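Local structure of Maltose/maltodextrin transport permease homologue (Bdellovibrio bacteriovorus HD100, 6FFL) at residues P80-E83 with Y89-N92; Y106-A111 with Y293-P298; L116-N121 with T127-S132; A168-A173 with P254-T259. The protein binds maltotriose through its MalE solute-binding domain, the part present here, which is fused to the permease MalF of a maltodextrin ABC transporter. All coordinates share one frame; numbering follows the deposited sequence.

Contact 1: P80-E83 with Y89-N92; sequences PLDE and YFQN
Leu81 and Phe90 turn toward each other with the same kind of first torsion, each CG lying beside its own backbone N and anti to its carbonyl carbon (chi1 -63° and -75°). The phenyl ring thereby reaches across to the 80-83 segment and presents its far end to the leucine. Leu81 CB comes up at the edge of the ring, near its plane, 3.8 Å from Phe90 CZ. This closest approach is made at the root of the leucine side chain, and Phe90 CE2 lies 4.0 Å from Leu81 O. Asp82 adds its backbone, with its CA 4.2 Å from Phe90 CE2 in an oblique approach. Asp82 OD2 is 4.5 Å from Phe90 CE2 and is hydrogen-bonded to His105 ND1. His105 also stacks on Phe90, so one imidazole both holds the acid and packs on the phenyl. Within the 89-92 segment, Tyr89 CD1 sits 3.8 Å above the plane of the Phe90 ring, over its centre. A backbone bond from Asn92 N to Tyr89 O, 3.2 Å long, closes a turn that contains both aromatic residues. The contact is small and mainly apolar, an aromatic side chain packed between two consecutive short helical segments, 82-85 and 87-90, which lie beside strand 104-109 in the first lobe of a periplasmic-binding-protein fold.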
loop_
_atom_site.group_PDB
_atom_site.type_symbol
_atom_site.label_atom_id
_atom_site.label_comp_id
_atom_site.label_asym_id
_atom_site.label_seq_id
_atom_site.Cartn_x
_atom_site.Cartn_y
_atom_site.Cartn_z
ATOM N N PRO A 80 3.518 -14.100 -18.131
ATOM C CA PRO A 80 2.771 -15.005 -17.245
ATOM C C PRO A 80 3.753 -15.921 -16.536
ATOM O O PRO A 80 4.702 -16.412 -17.145
ATOM C CB PRO A 80 1.867 -15.794 -18.204
ATOM C CG PRO A 80 1.900 -15.049 -19.496
ATOM C CD PRO A 80 3.210 -14.332 -19.552
ATOM N N LEU A 81 3.534 -16.130 -15.235
ATOM C CA LEU A 81 4.463 -16.911 -14.424
ATOM C C LEU A 81 4.071 -18.374 -14.299
ATOM O O LEU A 81 4.869 -19.174 -13.795
ATOM C CB LEU A 81 4.574 -16.301 -13.019
ATOM C CG LEU A 81 5.142 -14.888 -13.028
ATOM C CD1 LEU A 81 5.158 -14.307 -11.626
ATOM C CD2 LEU A 81 6.535 -14.873 -13.663
ATOM N N ASP A 82 2.869 -18.736 -14.742
ATOM C CA ASP A 82 2.362 -20.092 -14.548
ATOM C C ASP A 82 3.298 -21.138 -15.141
ATOM O O ASP A 82 3.617 -22.141 -14.495
ATOM C CB ASP A 82 0.969 -20.189 -15.160
ATOM C CG ASP A 82 0.016 -19.176 -14.554
ATOM O OD1 ASP A 82 -0.012 -18.009 -15.027
ATOM O OD2 ASP A 82 -0.666 -19.542 -13.576
ATOM N N GLU A 83 3.747 -20.921 -16.373
ATOM C CA GLU A 83 4.666 -21.859 -17.005
ATOM C C GLU A 83 6.084 -21.709 -16.470
ATOM O O GLU A 83 6.853 -22.679 -16.478
ATOM C CB GLU A 83 4.644 -21.665 -18.524
ATOM C CG GLU A 83 3.250 -21.420 -19.126
ATOM C CD GLU A 83 2.755 -19.980 -18.961
ATOM O OE1 GLU A 83 3.497 -19.150 -18.388
ATOM O OE2 GLU A 83 1.622 -19.682 -19.401
ATOM N N TYR A 89 3.699 -24.450 -7.620
ATOM C CA TYR A 89 4.332 -23.327 -6.944
ATOM C C TYR A 89 3.294 -22.450 -6.249
ATOM O O TYR A 89 3.426 -22.137 -5.061
ATOM C CB TYR A 89 5.152 -22.517 -7.952
ATOM C CG TYR A 89 5.794 -21.277 -7.385
ATOM C CD1 TYR A 89 5.156 -20.044 -7.470
ATOM C CD2 TYR A 89 7.042 -21.330 -6.772
ATOM C CE1 TYR A 89 5.733 -18.906 -6.947
ATOM C CE2 TYR A 89 7.630 -20.191 -6.246
ATOM C CZ TYR A 89 6.971 -18.984 -6.338
ATOM O OH TYR A 89 7.542 -17.839 -5.828
ATOM N N PHE A 90 2.246 -22.046 -6.974
ATOM C CA PHE A 90 1.354 -21.015 -6.452
ATOM C C PHE A 90 0.468 -21.517 -5.318
ATOM O O PHE A 90 0.051 -20.709 -4.480
ATOM C CB PHE A 90 0.515 -20.428 -7.591
ATOM C CG PHE A 90 1.304 -19.495 -8.471
ATOM C CD1 PHE A 90 1.594 -18.211 -8.044
ATOM C CD2 PHE A 90 1.802 -19.926 -9.691
ATOM C CE1 PHE A 90 2.350 -17.354 -8.819
ATOM C CE2 PHE A 90 2.562 -19.068 -10.480
ATOM C CZ PHE A 90 2.835 -17.785 -10.034
ATOM N N GLN A 91 0.184 -22.822 -5.259
ATOM C CA GLN A 91 -0.634 -23.342 -4.168
ATOM C C GLN A 91 0.071 -23.262 -2.818
ATOM O O GLN A 91 -0.584 -23.454 -1.788
ATOM C CB GLN A 91 -1.057 -24.791 -4.451
ATOM C CG GLN A 91 0.070 -25.705 -4.900
ATOM C CD GLN A 91 -0.321 -27.183 -4.963
ATOM O OE1 GLN A 91 -0.187 -27.923 -3.983
ATOM N NE2 GLN A 91 -0.785 -27.619 -6.130
ATOM N N ASN A 92 1.372 -22.980 -2.796
ATOM C CA ASN A 92 2.113 -22.877 -1.543
ATOM C C ASN A 92 2.016 -21.497 -0.919
ATOM O O ASN A 92 2.582 -21.280 0.165
ATOM C CB ASN A 92 3.590 -23.228 -1.763
ATOM C CG ASN A 92 3.794 -24.663 -2.203
ATOM O OD1 ASN A 92 4.720 -24.960 -2.963
ATOM N ND2 ASN A 92 2.927 -25.562 -1.742
#

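Contact 2: Y106-A111 with Y293-P298; sequences YMIGDA and YLTSTP
Ile108 and Thr295 meet through methyl and methylene groups, with Thr295 CG2 lying 3.9 Å from both CG1 and CG2 of Ile108. Ile108 holds CG1 anti to its backbone N (chi1 172°), which sets CG2 between the N and the carbonyl carbon, and the threonine methyl rests against the fork so formed. In Thr295 the hydroxyl takes that crowded place (chi1 57°) and the methyl stands beside the backbone N. This separates the two branches: CG2 serves the apolar contact, while OG1 is hydrogen-bonded to Tyr89 OH and Leu291 O. Asp110 CB stays 3.9 Å from Leu294 O. A water closes the polar side, donating to Asp110 OD2 at 2.7 Å and to Leu294 O at 2.8 Å; Asp110 OD1 is bonded to Tyr63 OH, so both oxygens of this buried carboxylate have partners. At the helix end, Tyr293 O is gripped twice, by Ser296 N and by Ser296 OG at 2.7 Å, the hydroxyl coming in at a C=O angle of 135°. The contact packs the turn between helices 281-294 and 297-307 against the end of strand 104-109, beyond which the chain continues into strand 111-112, paired with 310-311, and on to strand 116-121 of the other lobe, consistent with the hinge between the lobes of a periplasmic-binding-protein fold.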
loop_
_atom_site.group_PDB
_atom_site.type_symbol
_atom_site.label_atom_id
_atom_site.label_comp_id
_atom_site.label_asym_id
_atom_site.label_seq_id
_atom_site.Cartn_x
_atom_site.Cartn_y
_atom_site.Cartn_z
ATOM N N TYR A 106 0.560 -13.075 -12.920
ATOM C CA TYR A 106 1.619 -12.199 -13.400
ATOM C C TYR A 106 2.548 -11.713 -12.293
ATOM O O TYR A 106 3.548 -11.053 -12.594
ATOM C CB TYR A 106 1.015 -10.987 -14.141
ATOM C CG TYR A 106 0.379 -11.363 -15.474
ATOM C CD1 TYR A 106 1.159 -11.553 -16.607
ATOM C CD2 TYR A 106 -0.996 -11.517 -15.590
ATOM C CE1 TYR A 106 0.579 -11.891 -17.835
ATOM C CE2 TYR A 106 -1.582 -11.862 -16.800
ATOM C CZ TYR A 106 -0.794 -12.042 -17.911
ATOM O OH TYR A 106 -1.386 -12.379 -19.103
ATOM N N MET A 107 2.253 -12.027 -11.029
ATOM C CA MET A 107 3.002 -11.478 -9.912
ATOM C C MET A 107 3.051 -12.504 -8.788
ATOM O O MET A 107 2.068 -13.213 -8.557
ATOM C CB MET A 107 2.349 -10.179 -9.407
ATOM C CG MET A 107 2.888 -9.702 -8.084
ATOM S SD MET A 107 2.111 -8.192 -7.476
ATOM C CE MET A 107 2.724 -6.974 -8.652
ATOM N N ILE A 108 4.179 -12.578 -8.082
ATOM C CA ILE A 108 4.231 -13.326 -6.828
ATOM C C ILE A 108 4.824 -12.426 -5.750
ATOM O O ILE A 108 5.943 -11.913 -5.900
ATOM C CB ILE A 108 5.023 -14.643 -6.944
ATOM C CG1 ILE A 108 5.187 -15.259 -5.558
ATOM C CG2 ILE A 108 6.395 -14.432 -7.598
ATOM C CD1 ILE A 108 3.899 -15.862 -5.039
ATOM N N GLY A 109 4.072 -12.238 -4.668
ATOM C CA GLY A 109 4.521 -11.417 -3.567
ATOM C C GLY A 109 5.207 -12.219 -2.477
ATOM O O GLY A 109 4.972 -13.416 -2.321
ATOM N N ASP A 110 6.067 -11.522 -1.728
ATOM C CA ASP A 110 6.804 -12.136 -0.637
ATOM C C ASP A 110 6.109 -11.972 0.706
ATOM O O ASP A 110 6.543 -12.578 1.693
ATOM C CB ASP A 110 8.231 -11.566 -0.573
ATOM C CG ASP A 110 8.276 -10.036 -0.570
ATOM O OD1 ASP A 110 7.294 -9.377 -0.981
ATOM O OD2 ASP A 110 9.329 -9.488 -0.163
ATOM N N ALA A 111 5.037 -11.187 0.761
ATOM C CA ALA A 111 4.306 -10.974 2.000
ATOM C C ALA A 111 2.845 -10.744 1.653
ATOM O O ALA A 111 2.468 -10.644 0.485
ATOM C CB ALA A 111 4.882 -9.791 2.800
ATOM N N TYR A 293 14.527 -17.039 -5.498
ATOM C CA TYR A 293 15.222 -16.759 -4.242
ATOM C C TYR A 293 14.489 -15.701 -3.414
ATOM O O TYR A 293 14.322 -15.858 -2.193
ATOM C CB TYR A 293 16.656 -16.318 -4.528
ATOM C CG TYR A 293 17.396 -15.871 -3.293
ATOM C CD1 TYR A 293 17.804 -16.795 -2.337
ATOM C CD2 TYR A 293 17.687 -14.534 -3.081
ATOM C CE1 TYR A 293 18.479 -16.396 -1.199
ATOM C CE2 TYR A 293 18.368 -14.122 -1.947
ATOM C CZ TYR A 293 18.757 -15.058 -1.012
ATOM O OH TYR A 293 19.431 -14.656 0.116
ATOM N N LEU A 294 14.057 -14.608 -4.048
ATOM C CA LEU A 294 13.473 -13.508 -3.284
ATOM C C LEU A 294 12.080 -13.833 -2.774
ATOM O O LEU A 294 11.567 -13.098 -1.924
ATOM C CB LEU A 294 13.433 -12.222 -4.120
ATOM C CG LEU A 294 14.806 -11.619 -4.442
ATOM C CD1 LEU A 294 14.672 -10.438 -5.404
ATOM C CD2 LEU A 294 15.539 -11.211 -3.164
ATOM N N THR A 295 11.463 -14.908 -3.263
ATOM C CA THR A 295 10.204 -15.379 -2.718
ATOM C C THR A 295 10.388 -16.633 -1.870
ATOM O O THR A 295 9.397 -17.171 -1.363
ATOM C CB THR A 295 9.195 -15.645 -3.843
ATOM O OG1 THR A 295 9.737 -16.596 -4.765
ATOM C CG2 THR A 295 8.852 -14.342 -4.599
ATOM N N SER A 296 11.627 -17.092 -1.681
ATOM C CA SER A 296 11.873 -18.294 -0.896
ATOM C C SER A 296 11.626 -18.017 0.582
ATOM O O SER A 296 11.663 -16.875 1.044
ATOM C CB SER A 296 13.303 -18.820 -1.110
ATOM O OG SER A 296 14.288 -17.995 -0.507
ATOM N N THR A 297 11.361 -19.087 1.328
ATOM C CA THR A 297 10.993 -18.909 2.729
ATOM C C THR A 297 12.114 -18.288 3.561
ATOM O O THR A 297 11.807 -17.433 4.412
ATOM C CB THR A 297 10.510 -20.253 3.293
ATOM O OG1 THR A 297 9.180 -20.487 2.818
ATOM C CG2 THR A 297 10.491 -20.249 4.846
ATOM N N PRO A 298 13.397 -18.618 3.361
ATOM C CA PRO A 298 14.443 -17.886 4.097
ATOM C C PRO A 298 14.394 -16.380 3.903
ATOM O O PRO A 298 14.562 -15.639 4.880
ATOM C CB PRO A 298 15.737 -18.508 3.554
ATOM C CG PRO A 298 15.345 -19.916 3.257
ATOM C CD PRO A 298 13.949 -19.819 2.697
HETATM O O HOH W 1 11.614 -10.354 -1.395
#

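Contact 3: L116-N121 with T127-S132; sequences LMLLYN and TPPKNS
Tyr120 and Pro128 form the broader half of this contact, the pyrrolidine crossing the phenol at a slant. Pro128 CB and CG both come to 3.6 Å from Tyr120 CE1, and CD lies 3.7 Å from Tyr120 OH, so the proline follows the tyrosine from ring carbon to hydroxyl oxygen. With CG between backbone N and carbonyl carbon (chi1 54°), the tyrosine ring stands against the loop, the first bump of the strand to meet it. Leu118, two residues back and on the same face of strand 116-121, supplies the second. Its CD2 methyl fits against the step from Pro128 to Pro129, nearer the latter, 3.9 Å from Pro129 CD and 4.4 Å from Pro128 CB, and Leu118 stands about at a right angle to the Pro129 ring. This is a strand-loop-helix connection of the second lobe of the binding-protein fold: strand 116-121 lies between strands 228-234 and 248-251, and the loop leads into helix 132-142. Asn131 OD1 caps the start of that helix by bonding Glu134 N. Pro129 fits among several apolar neighbours, since besides Leu118 it touches Met230 of the sheet and Leu135 and Leu138 of the helix. Pro128 rests also on Ala251 of the next strand, and Tyr120 on Ile125 of the intervening loop.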
loop_
_atom_site.group_PDB
_atom_site.type_symbol
_atom_site.label_atom_id
_atom_site.label_comp_id
_atom_site.label_asym_id
_atom_site.label_seq_id
_atom_site.Cartn_x
_atom_site.Cartn_y
_atom_site.Cartn_z
ATOM N N LEU A 116 -3.850 -0.431 5.349
ATOM C CA LEU A 116 -3.803 0.723 6.234
ATOM C C LEU A 116 -4.470 0.424 7.570
ATOM O O LEU A 116 -5.382 -0.401 7.670
ATOM C CB LEU A 116 -4.492 1.916 5.590
ATOM C CG LEU A 116 -3.811 2.433 4.333
ATOM C CD1 LEU A 116 -4.714 3.494 3.687
ATOM C CD2 LEU A 116 -2.443 3.005 4.654
ATOM N N MET A 117 -4.021 1.134 8.601
ATOM C CA MET A 117 -4.546 0.929 9.944
ATOM C C MET A 117 -4.297 2.204 10.731
ATOM O O MET A 117 -3.612 3.112 10.263
ATOM C CB MET A 117 -3.873 -0.270 10.615
ATOM C CG MET A 117 -2.432 -0.006 11.003
ATOM S SD MET A 117 -1.397 -1.486 10.995
ATOM C CE MET A 117 -1.183 -1.742 9.222
ATOM N N LEU A 118 -4.857 2.263 11.939
ATOM C CA LEU A 118 -4.515 3.325 12.877
ATOM C C LEU A 118 -3.280 2.900 13.660
ATOM O O LEU A 118 -3.192 1.756 14.116
ATOM C CB LEU A 118 -5.682 3.618 13.832
ATOM C CG LEU A 118 -5.513 4.858 14.719
ATOM C CD1 LEU A 118 -5.769 6.109 13.901
ATOM C CD2 LEU A 118 -6.456 4.799 15.928
ATOM N N LEU A 119 -2.302 3.797 13.764
ATOM C CA LEU A 119 -1.156 3.598 14.637
ATOM C C LEU A 119 -1.227 4.682 15.689
ATOM O O LEU A 119 -1.646 5.806 15.394
ATOM C CB LEU A 119 0.189 3.685 13.881
ATOM C CG LEU A 119 0.410 2.657 12.763
ATOM C CD1 LEU A 119 -0.161 3.157 11.434
ATOM C CD2 LEU A 119 1.907 2.360 12.636
ATOM N N TYR A 120 -0.822 4.359 16.910
ATOM C CA TYR A 120 -0.878 5.356 17.967
ATOM C C TYR A 120 0.386 5.263 18.801
ATOM O O TYR A 120 0.905 4.166 19.029
ATOM C CB TYR A 120 -2.130 5.197 18.854
ATOM C CG TYR A 120 -2.353 3.825 19.461
ATOM C CD1 TYR A 120 -3.011 2.826 18.753
ATOM C CD2 TYR A 120 -1.934 3.544 20.758
ATOM C CE1 TYR A 120 -3.232 1.568 19.319
ATOM C CE2 TYR A 120 -2.147 2.295 21.326
ATOM C CZ TYR A 120 -2.793 1.317 20.603
ATOM O OH TYR A 120 -3.007 0.080 21.173
ATOM N N ASN A 121 0.874 6.427 19.241
ATOM C CA ASN A 121 2.083 6.532 20.045
ATOM C C ASN A 121 1.707 6.338 21.512
ATOM O O ASN A 121 0.940 7.127 22.075
ATOM C CB ASN A 121 2.745 7.894 19.800
ATOM C CG ASN A 121 4.133 8.020 20.431
ATOM O OD1 ASN A 121 4.477 7.307 21.372
ATOM N ND2 ASN A 121 4.936 8.952 19.909
ATOM N N THR A 127 -5.234 3.441 25.095
ATOM C CA THR A 127 -6.423 2.784 24.557
ATOM C C THR A 127 -6.866 3.512 23.301
ATOM O O THR A 127 -7.278 4.682 23.382
ATOM C CB THR A 127 -7.549 2.764 25.592
ATOM O OG1 THR A 127 -7.059 2.180 26.803
ATOM C CG2 THR A 127 -8.733 1.948 25.094
ATOM N N PRO A 128 -6.786 2.891 22.132
ATOM C CA PRO A 128 -7.103 3.609 20.890
ATOM C C PRO A 128 -8.593 3.865 20.768
ATOM O O PRO A 128 -9.410 3.138 21.351
ATOM C CB PRO A 128 -6.612 2.650 19.793
ATOM C CG PRO A 128 -6.640 1.295 20.422
ATOM C CD PRO A 128 -6.317 1.514 21.886
ATOM N N PRO A 129 -8.988 4.881 19.999
ATOM C CA PRO A 129 -10.416 5.110 19.762
ATOM C C PRO A 129 -11.001 4.007 18.897
ATOM O O PRO A 129 -10.363 3.534 17.954
ATOM C CB PRO A 129 -10.444 6.457 19.033
ATOM C CG PRO A 129 -9.124 6.502 18.306
ATOM C CD PRO A 129 -8.141 5.836 19.265
ATOM N N LYS A 130 -12.236 3.611 19.212
ATOM C CA LYS A 130 -12.908 2.552 18.465
ATOM C C LYS A 130 -13.904 3.083 17.441
ATOM O O LYS A 130 -14.355 2.317 16.581
ATOM C CB LYS A 130 -13.619 1.581 19.424
ATOM C CG LYS A 130 -14.644 2.218 20.349
ATOM C CD LYS A 130 -15.122 1.217 21.398
ATOM C CE LYS A 130 -16.213 1.805 22.286
ATOM N NZ LYS A 130 -15.633 2.528 23.453
ATOM N N ASN A 131 -14.257 4.363 17.501
ATOM C CA ASN A 131 -15.132 4.944 16.493
ATOM C C ASN A 131 -14.711 6.379 16.214
ATOM O O ASN A 131 -13.872 6.956 16.909
ATOM C CB ASN A 131 -16.608 4.891 16.913
ATOM C CG ASN A 131 -16.868 5.599 18.215
ATOM O OD1 ASN A 131 -16.571 6.778 18.361
ATOM N ND2 ASN A 131 -17.465 4.884 19.169
ATOM N N SER A 132 -15.333 6.958 15.185
ATOM C CA SER A 132 -14.913 8.267 14.692
ATOM C C SER A 132 -15.228 9.379 15.685
ATOM O O SER A 132 -14.493 10.377 15.753
ATOM C CB SER A 132 -15.575 8.535 13.330
ATOM O OG SER A 132 -16.993 8.612 13.447
#

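Contact 4: A168-A173 with P254-T259; sequences APFIPA and PMISET
Ala173, in the short, weakly bonded helix about 170-173, faces Ile256 in the loop 254-259 with their CA atoms 6.7 Å apart, and that loop then folds back through a backbone bond from Thr259 N to Ile256 O. Ile256 points at the helix and touches it with one branch alone: CG1 lies 3.8 Å from Ala173 CB, and CD1, at its tip, 4.1 Å from Phe170 CD1. Placing CG1 beside the backbone N (chi1 -56°) sends this branch between the small alanine methyl and the phenyl group, which it crosses at about a right angle. The polar part is one short hydrogen bond, Thr259 OG1 to Ala173 O at 2.7 Å, with a C=O angle of 152° and the donor tilted 22° from the carbonyl plane. A platinum ion lies about 8 Å from the Ile256 side chain. Beyond the contact, Phe170 packs on Phe199 and Thr196 of helix 191-205, Pro169 is backbone-bonded to Ser264, and the loop follows strand 248-251 on its way to strand 266-274.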
loop_
_atom_site.group_PDB
_atom_site.type_symbol
_atom_site.label_atom_id
_atom_site.label_comp_id
_atom_site.label_asym_id
_atom_site.label_seq_id
_atom_site.Cartn_x
_atom_site.Cartn_y
_atom_site.Cartn_z
ATOM N N ALA A 168 -9.520 5.780 0.514
ATOM C CA ALA A 168 -10.299 4.637 0.045
ATOM C C ALA A 168 -10.977 3.814 1.137
ATOM O O ALA A 168 -12.115 3.369 0.911
ATOM C CB ALA A 168 -9.393 3.727 -0.796
ATOM N N PRO A 169 -10.372 3.554 2.305
ATOM C CA PRO A 169 -11.070 2.715 3.289
ATOM C C PRO A 169 -12.384 3.314 3.750
ATOM O O PRO A 169 -13.295 2.563 4.125
ATOM C CB PRO A 169 -10.062 2.609 4.444
ATOM C CG PRO A 169 -8.726 2.885 3.817
ATOM C CD PRO A 169 -9.023 3.930 2.777
ATOM N N PHE A 170 -12.518 4.641 3.734
ATOM C CA PHE A 170 -13.746 5.260 4.234
ATOM C C PHE A 170 -14.907 5.128 3.268
ATOM O O PHE A 170 -16.064 5.187 3.697
ATOM C CB PHE A 170 -13.519 6.745 4.532
ATOM C CG PHE A 170 -12.428 6.991 5.534
ATOM C CD1 PHE A 170 -12.631 6.726 6.883
ATOM C CD2 PHE A 170 -11.198 7.473 5.128
ATOM C CE1 PHE A 170 -11.613 6.928 7.810
ATOM C CE2 PHE A 170 -10.180 7.683 6.049
ATOM C CZ PHE A 170 -10.391 7.413 7.388
ATOM N N ILE A 171 -14.630 4.964 1.983
ATOM C CA ILE A 171 -15.701 4.992 0.989
ATOM C C ILE A 171 -16.765 3.943 1.311
ATOM O O ILE A 171 -17.937 4.317 1.453
ATOM C CB ILE A 171 -15.142 4.839 -0.434
ATOM C CG1 ILE A 171 -14.206 6.010 -0.743
ATOM C CG2 ILE A 171 -16.293 4.781 -1.436
ATOM C CD1 ILE A 171 -13.362 5.828 -2.031
ATOM N N PRO A 172 -16.438 2.647 1.452
ATOM C CA PRO A 172 -17.493 1.671 1.759
ATOM C C PRO A 172 -18.119 1.860 3.130
ATOM O O PRO A 172 -19.256 1.417 3.330
ATOM C CB PRO A 172 -16.767 0.319 1.665
ATOM C CG PRO A 172 -15.316 0.636 1.878
ATOM C CD PRO A 172 -15.131 1.986 1.252
ATOM N N ALA A 173 -17.425 2.500 4.078
ATOM C CA ALA A 173 -18.050 2.760 5.373
ATOM C C ALA A 173 -19.154 3.803 5.264
ATOM O O ALA A 173 -20.040 3.854 6.130
ATOM C CB ALA A 173 -16.992 3.204 6.394
ATOM N N PRO A 254 -10.915 3.683 12.922
ATOM C CA PRO A 254 -12.126 3.593 13.750
ATOM C C PRO A 254 -13.415 3.567 12.933
ATOM O O PRO A 254 -13.532 4.194 11.873
ATOM C CB PRO A 254 -12.046 4.849 14.623
ATOM C CG PRO A 254 -10.588 5.102 14.758
ATOM C CD PRO A 254 -9.993 4.728 13.404
ATOM N N MET A 255 -14.391 2.834 13.460
ATOM C CA MET A 255 -15.710 2.737 12.846
ATOM C C MET A 255 -16.350 4.116 12.720
ATOM O O MET A 255 -16.252 4.957 13.616
ATOM C CB MET A 255 -16.580 1.807 13.697
ATOM C CG MET A 255 -18.077 1.809 13.415
ATOM S SD MET A 255 -18.994 0.846 14.662
ATOM C CE MET A 255 -18.437 -0.800 14.249
ATOM N N ILE A 256 -16.997 4.363 11.584
ATOM C CA ILE A 256 -17.700 5.632 11.419
ATOM C C ILE A 256 -18.945 5.630 12.292
ATOM O O ILE A 256 -19.837 4.791 12.122
ATOM C CB ILE A 256 -18.053 5.871 9.947
ATOM C CG1 ILE A 256 -16.771 5.811 9.113
ATOM C CG2 ILE A 256 -18.869 7.165 9.782
ATOM C CD1 ILE A 256 -15.754 6.881 9.521
ATOM N N SER A 257 -19.014 6.582 13.233
ATOM C CA SER A 257 -20.108 6.582 14.203
ATOM C C SER A 257 -21.472 6.674 13.526
ATOM O O SER A 257 -22.425 6.009 13.949
ATOM C CB SER A 257 -19.936 7.742 15.184
ATOM O OG SER A 257 -18.922 7.440 16.125
ATOM N N GLU A 258 -21.585 7.491 12.475
ATOM C CA GLU A 258 -22.874 7.735 11.833
ATOM C C GLU A 258 -23.412 6.522 11.086
ATOM O O GLU A 258 -24.629 6.428 10.869
ATOM C CB GLU A 258 -22.750 8.913 10.853
ATOM C CG GLU A 258 -22.717 10.290 11.513
ATOM C CD GLU A 258 -21.363 10.660 12.142
ATOM O OE1 GLU A 258 -20.348 9.954 11.925
ATOM O OE2 GLU A 258 -21.322 11.693 12.851
ATOM N N THR A 259 -22.545 5.596 10.677
ATOM C CA THR A 259 -22.963 4.481 9.838
ATOM C C THR A 259 -22.788 3.123 10.495
ATOM O O THR A 259 -23.379 2.147 10.019
ATOM C CB THR A 259 -22.180 4.482 8.511
ATOM O OG1 THR A 259 -20.849 4.001 8.745
ATOM C CG2 THR A 259 -22.098 5.909 7.923
#

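How the contacts relate
All four contacts are mostly buried, but they belong to two lobes. Contacts 1 and 2 both pack about strand 104-109 in the first lobe and touch directly, Leu81 packing on Tyr106. Contacts 3 and 4 lie in the second, joined where Ser132 N meets Met255 O at 2.7 Å; contact 2 lies across the chain's centre from contact 4. Contacts 3 and 4 fall within the loop that contact 2 closes. Contacts 1 and 3 are short-range, mainly apolar and without hydrogen bonds across their segments, whereas the two long-range contacts add polar bonds, through a water in contact 2 and directly in contact 4.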